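Local structure of putative alpha-galactosidase/melibiase (Bacteroides fragilis, 4OGZ) at residues V425-N430 / V460-G465; Y401-K406 / K413-L418. The protein probably hydrolyses terminal, non-reducing alpha-D-galactose residues from alpha-D-galactosides, as a member of glycoside hydrolase family 27. All coordinates share one frame; numbering follows the deposited sequence.

Interaction 1. Residues V425-N430 / V460-G465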
loop_
_atom_site.group_PDB
_atom_site.type_symbol
_atom_site.label_atom_id
_atom_site.label_comp_id
_atom_site.label_asym_id
_atom_site.label_seq_id
_atom_site.Cartn_x
_atom_site.Cartn_y
_atom_site.Cartn_z
ATOM N N VAL A 425 -20.155 22.207 -3.488
ATOM C CA VAL A 425 -21.093 21.623 -2.525
ATOM C C VAL A 425 -20.827 22.105 -1.093
ATOM O O VAL A 425 -19.688 22.249 -0.703
ATOM C CB VAL A 425 -20.947 20.076 -2.554
ATOM C CG1 VAL A 425 -21.488 19.406 -1.302
ATOM C CG2 VAL A 425 -21.606 19.482 -3.792
ATOM N N ASP A 426 -21.886 22.307 -0.320
ATOM C CA ASP A 426 -21.810 22.579 1.112
ATOM C C ASP A 426 -22.105 21.305 1.930
ATOM O O ASP A 426 -23.043 20.559 1.640
ATOM C CB ASP A 426 -22.796 23.667 1.498
ATOM C CG ASP A 426 -22.438 25.035 0.917
ATOM O OD1 ASP A 426 -21.279 25.240 0.477
ATOM O OD2 ASP A 426 -23.317 25.926 0.897
ATOM N N VAL A 427 -21.297 21.049 2.951
ATOM C CA VAL A 427 -21.509 19.897 3.824
ATOM C C VAL A 427 -21.495 20.374 5.268
ATOM O O VAL A 427 -20.473 20.877 5.734
ATOM C CB VAL A 427 -20.416 18.832 3.649
ATOM C CG1 VAL A 427 -20.675 17.647 4.591
ATOM C CG2 VAL A 427 -20.327 18.375 2.211
ATOM N N GLU A 428 -22.621 20.255 5.977
ATOM C CA GLU A 428 -22.642 20.749 7.346
ATOM C C GLU A 428 -21.989 19.708 8.229
ATOM O O GLU A 428 -22.229 18.511 8.081
ATOM C CB GLU A 428 -24.038 21.058 7.851
ATOM C CG GLU A 428 -23.970 22.157 8.901
ATOM C CD GLU A 428 -25.132 22.161 9.860
ATOM O OE1 GLU A 428 -26.271 22.418 9.410
ATOM O OE2 GLU A 428 -24.892 21.945 11.068
ATOM N N LEU A 429 -21.117 20.172 9.115
ATOM C CA LEU A 429 -20.418 19.304 10.035
ATOM C C LEU A 429 -20.743 19.788 11.424
ATOM O O LEU A 429 -20.610 20.969 11.707
ATOM C CB LEU A 429 -18.935 19.374 9.772
ATOM C CG LEU A 429 -18.048 18.196 10.067
ATOM C CD1 LEU A 429 -18.672 16.922 9.506
ATOM C CD2 LEU A 429 -16.666 18.439 9.464
ATOM N N ASN A 430 -21.249 18.882 12.255
ATOM C CA ASN A 430 -21.647 19.219 13.608
ATOM C C ASN A 430 -21.486 17.959 14.430
ATOM O O ASN A 430 -21.101 16.920 13.878
ATOM C CB ASN A 430 -23.076 19.795 13.657
ATOM C CG ASN A 430 -24.141 18.834 13.128
ATOM O OD1 ASN A 430 -24.302 17.707 13.604
ATOM N ND2 ASN A 430 -24.913 19.304 12.179
ATOM N N VAL A 460 -18.760 23.053 5.594
ATOM C CA VAL A 460 -17.575 22.792 4.799
ATOM C C VAL A 460 -17.925 23.123 3.355
ATOM O O VAL A 460 -18.950 22.663 2.856
ATOM C CB VAL A 460 -17.132 21.321 4.921
ATOM C CG1 VAL A 460 -15.972 21.032 3.982
ATOM C CG2 VAL A 460 -16.748 20.980 6.364
ATOM N N LYS A 461 -17.103 23.931 2.690
ATOM C CA LYS A 461 -17.351 24.262 1.298
ATOM C C LYS A 461 -16.373 23.498 0.442
ATOM O O LYS A 461 -15.149 23.602 0.628
ATOM C CB LYS A 461 -17.201 25.759 1.075
ATOM C CG LYS A 461 -18.382 26.546 1.598
ATOM C CD LYS A 461 -17.963 27.881 2.178
ATOM C CE LYS A 461 -19.178 28.624 2.701
ATOM N NZ LYS A 461 -18.799 29.661 3.700
ATOM N N LEU A 462 -16.903 22.720 -0.496
ATOM C CA LEU A 462 -16.072 21.875 -1.310
ATOM C C LEU A 462 -16.172 22.319 -2.737
ATOM O O LEU A 462 -17.271 22.446 -3.268
ATOM C CB LEU A 462 -16.503 20.403 -1.182
ATOM C CG LEU A 462 -16.428 19.797 0.215
ATOM C CD1 LEU A 462 -16.943 18.366 0.185
ATOM C CD2 LEU A 462 -15.002 19.833 0.742
ATOM N N ALA A 463 -15.021 22.538 -3.376
ATOM C CA ALA A 463 -14.994 22.723 -4.810
ATOM C C ALA A 463 -15.263 21.377 -5.508
ATOM O O ALA A 463 -15.155 20.307 -4.899
ATOM C CB ALA A 463 -13.654 23.326 -5.243
ATOM N N PRO A 464 -15.617 21.415 -6.789
ATOM C CA PRO A 464 -15.796 20.191 -7.536
ATOM C C PRO A 464 -14.665 19.199 -7.305
ATOM O O PRO A 464 -13.505 19.564 -7.446
ATOM C CB PRO A 464 -15.776 20.674 -8.990
ATOM C CG PRO A 464 -16.372 22.019 -8.900
ATOM C CD PRO A 464 -15.822 22.605 -7.633
ATOM N N GLY A 465 -15.005 17.968 -6.930
ATOM C CA GLY A 465 -14.019 16.910 -6.843
ATOM C C GLY A 465 -13.127 16.977 -5.616
ATOM O O GLY A 465 -12.218 16.122 -5.467
#
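In V427, CG1 stands anti to the backbone N (chi1 180°), which leaves CG2 beside that N; L462 in turn holds CG anti to its carbonyl carbon (chi1 -61°), and chi2 177° carries CD1 on, anti to CA. V427 CG2 meets L462 CD1 at 3.9 Å, the two side chains running diagonally across neighbouring strands. V460 faces V427 directly, CB to CB 4.3 Å, and its CG2 reaches L429 CD2 at 4.0 Å. The backbones are tied by two reciprocal pairs of hydrogen bonds, V425 with L462 and V427 with V460. V425 N to L462 O is 2.9 Å, and V427 N to V460 O is 2.8 Å. Between them D426 and K461 form the non-hydrogen-bonded pair. Their side chains share the exposed face and lie alongside each other: D426 OD1 rests on the aliphatic CG of K461 at 3.4 Å, while NZ, 6.0 Å from OD1, makes no salt bridge with it. The valines and leucines look inward instead, L429 and V460 onto F470. This alternation of apolar and charged faces is typical of a two-stranded antiparallel sheet lying over the larger one in a beta sandwich, here the C-terminal domain.

Interaction 2. Residues Y401-K406 / K413-L418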
loop_
_atom_site.group_PDB
_atom_site.type_symbol
_atom_site.label_atom_id
_atom_site.label_comp_id
_atom_site.label_asym_id
_atom_site.label_seq_id
_atom_site.Cartn_x
_atom_site.Cartn_y
_atom_site.Cartn_z
ATOM N N TYR A 401 -22.415 14.250 -1.940
ATOM C CA TYR A 401 -21.219 14.198 -1.152
ATOM C C TYR A 401 -21.280 13.021 -0.249
ATOM O O TYR A 401 -22.337 12.465 -0.014
ATOM C CB TYR A 401 -21.068 15.494 -0.301
ATOM C CG TYR A 401 -22.118 15.660 0.774
ATOM C CD1 TYR A 401 -21.987 15.010 1.984
ATOM C CD2 TYR A 401 -23.259 16.439 0.564
ATOM C CE1 TYR A 401 -22.944 15.106 2.955
ATOM C CE2 TYR A 401 -24.233 16.558 1.552
ATOM C CZ TYR A 401 -24.069 15.883 2.741
ATOM O OH TYR A 401 -25.000 15.975 3.756
ATOM N N ASP A 402 -20.130 12.708 0.297
ATOM C CA ASP A 402 -19.957 11.699 1.305
ATOM C C ASP A 402 -19.352 12.307 2.544
ATOM O O ASP A 402 -18.610 13.280 2.489
ATOM C CB ASP A 402 -18.933 10.666 0.881
ATOM C CG ASP A 402 -19.349 9.822 -0.283
ATOM O OD1 ASP A 402 -20.535 9.784 -0.665
ATOM O OD2 ASP A 402 -18.444 9.142 -0.818
ATOM N N VAL A 403 -19.623 11.668 3.672
ATOM C CA VAL A 403 -18.862 11.895 4.852
ATOM C C VAL A 403 -18.342 10.530 5.302
ATOM O O VAL A 403 -19.122 9.615 5.487
ATOM C CB VAL A 403 -19.707 12.566 5.937
ATOM C CG1 VAL A 403 -18.890 12.704 7.206
ATOM C CG2 VAL A 403 -20.197 13.934 5.457
ATOM N N TRP A 404 -17.015 10.405 5.421
ATOM C CA TRP A 404 -16.355 9.170 5.815
ATOM C C TRP A 404 -15.703 9.381 7.176
ATOM O O TRP A 404 -15.244 10.477 7.457
ATOM C CB TRP A 404 -15.294 8.748 4.829
ATOM C CG TRP A 404 -15.753 8.333 3.444
ATOM C CD1 TRP A 404 -16.206 9.142 2.455
ATOM C CD2 TRP A 404 -15.705 7.003 2.881
ATOM N NE1 TRP A 404 -16.481 8.398 1.320
ATOM C CE2 TRP A 404 -16.201 7.083 1.567
ATOM C CE3 TRP A 404 -15.343 5.747 3.386
ATOM C CZ2 TRP A 404 -16.290 5.954 0.718
ATOM C CZ3 TRP A 404 -15.446 4.636 2.570
ATOM C CH2 TRP A 404 -15.899 4.750 1.229
ATOM N N VAL A 405 -15.691 8.335 8.012
ATOM C CA VAL A 405 -15.126 8.431 9.380
ATOM C C VAL A 405 -14.234 7.219 9.796
ATOM O O VAL A 405 -14.567 6.045 9.638
ATOM C CB VAL A 405 -16.228 8.697 10.410
ATOM C CG1 VAL A 405 -17.385 7.753 10.207
ATOM C CG2 VAL A 405 -15.678 8.616 11.843
ATOM N N LYS A 406 -13.049 7.569 10.247
ATOM C CA LYS A 406 -12.014 6.614 10.608
ATOM C C LYS A 406 -11.584 6.877 12.057
ATOM O O LYS A 406 -10.952 7.886 12.367
ATOM C CB LYS A 406 -10.820 6.750 9.648
ATOM C CG LYS A 406 -9.835 5.587 9.726
ATOM C CD LYS A 406 -8.539 5.910 9.011
ATOM C CE LYS A 406 -7.730 4.678 8.627
ATOM N NZ LYS A 406 -7.433 3.755 9.739
ATOM N N LYS A 413 -10.854 11.099 15.694
ATOM C CA LYS A 413 -11.423 10.588 14.480
ATOM C C LYS A 413 -11.005 11.423 13.290
ATOM O O LYS A 413 -10.994 12.647 13.372
ATOM C CB LYS A 413 -12.956 10.607 14.546
ATOM C CG LYS A 413 -13.514 9.713 15.631
ATOM C CD LYS A 413 -15.029 9.731 15.586
ATOM C CE LYS A 413 -15.614 9.384 16.936
ATOM N NZ LYS A 413 -15.301 8.009 17.339
ATOM N N ALA A 414 -10.660 10.754 12.196
ATOM C CA ALA A 414 -10.509 11.421 10.890
ATOM C C ALA A 414 -11.835 11.478 10.189
ATOM O O ALA A 414 -12.555 10.518 10.166
ATOM C CB ALA A 414 -9.503 10.702 10.032
ATOM N N ILE A 415 -12.135 12.627 9.608
ATOM C CA ILE A 415 -13.360 12.848 8.896
ATOM C C ILE A 415 -13.025 13.322 7.530
ATOM O O ILE A 415 -12.269 14.292 7.376
ATOM C CB ILE A 415 -14.199 13.939 9.593
ATOM C CG1 ILE A 415 -14.705 13.450 10.944
ATOM C CG2 ILE A 415 -15.367 14.346 8.709
ATOM C CD1 ILE A 415 -15.768 12.363 10.855
ATOM N N ALA A 416 -13.587 12.669 6.519
ATOM C CA ALA A 416 -13.392 13.119 5.178
ATOM C C ALA A 416 -14.728 13.497 4.590
ATOM O O ALA A 416 -15.668 12.713 4.608
ATOM C CB ALA A 416 -12.673 12.034 4.325
ATOM N N CYS A 417 -14.773 14.707 4.031
ATOM C CA CYS A 417 -15.910 15.215 3.329
ATOM C C CYS A 417 -15.538 15.267 1.871
ATOM O O CYS A 417 -14.618 16.023 1.476
ATOM C CB CYS A 417 -16.222 16.628 3.820
ATOM S SG CYS A 417 -16.664 16.716 5.578
ATOM N N LEU A 418 -16.253 14.517 1.046
ATOM C CA LEU A 418 -15.929 14.410 -0.401
ATOM C C LEU A 418 -17.042 14.912 -1.255
ATOM O O LEU A 418 -18.206 14.565 -1.009
ATOM C CB LEU A 418 -15.696 12.954 -0.735
ATOM C CG LEU A 418 -15.416 12.502 -2.164
ATOM C CD1 LEU A 418 -14.070 13.028 -2.605
ATOM C CD2 LEU A 418 -15.461 10.996 -2.233
#
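The beta hairpin of the C-terminal beta sandwich pairs 401-406 with 413-418 in antiparallel register. Three reciprocal hydrogen-bonded pairs hold it: D402 with L418, W404 with A416 and K406 with A414, with W404 N to A416 O at 2.8 Å. V403-C417 and V405-I415 are the non-hydrogen-bonded pairs between them, where CA-H groups lean on carbonyls, as V403 CA does on A416 O at 3.3 Å. On the V403-V405 face, I415 has CG1 beside its backbone N (chi1 -68°), and the next torsion (chi2 -70°) folds CD1 onto V405 CB at 3.7 Å. I415 CG2 meets V403 CG1 on a diagonal at 4.2 Å. The opposite face carries W404, whose CB sits 4.2 Å from A416 CB. Its indole NE1 donates to D402 OD2 at 3.0 Å, reaching the carboxylate on the anti side and 32° out of its plane. The other oxygen, OD1, forms a salt bridge with R420, so both ends of the carboxylate are engaged. W404 touches L350 and K406 touches M353 of helix 341-353. The hairpin thus joins the C-terminal beta sandwich to a helix of the catalytic barrel, consistent with the two-domain build of family 27 glycosidases.

Interactions 1 and 2 belong to the two facing sheets of the C-terminal beta sandwich, their centres 11 Å apart. Strand 413-419 of interaction 2 is followed in the chain by strand 425-429 of interaction 1. Their apolar faces meet across the core: V427 CG2 touches Y401 CG at 3.6 Å, and V427 CG1 lies 3.8 Å from V403 CG2. L462 CD1 comes against the backbone, 3.5 Å from C417 O. The far side of the 401-406/413-418 hairpin rests on helix 341-353, so interaction 2 lies between that helix and the strands of interaction 1. A bound PEG (di(hydroxyethyl)ether) is about 7 Å from the A414 side chain.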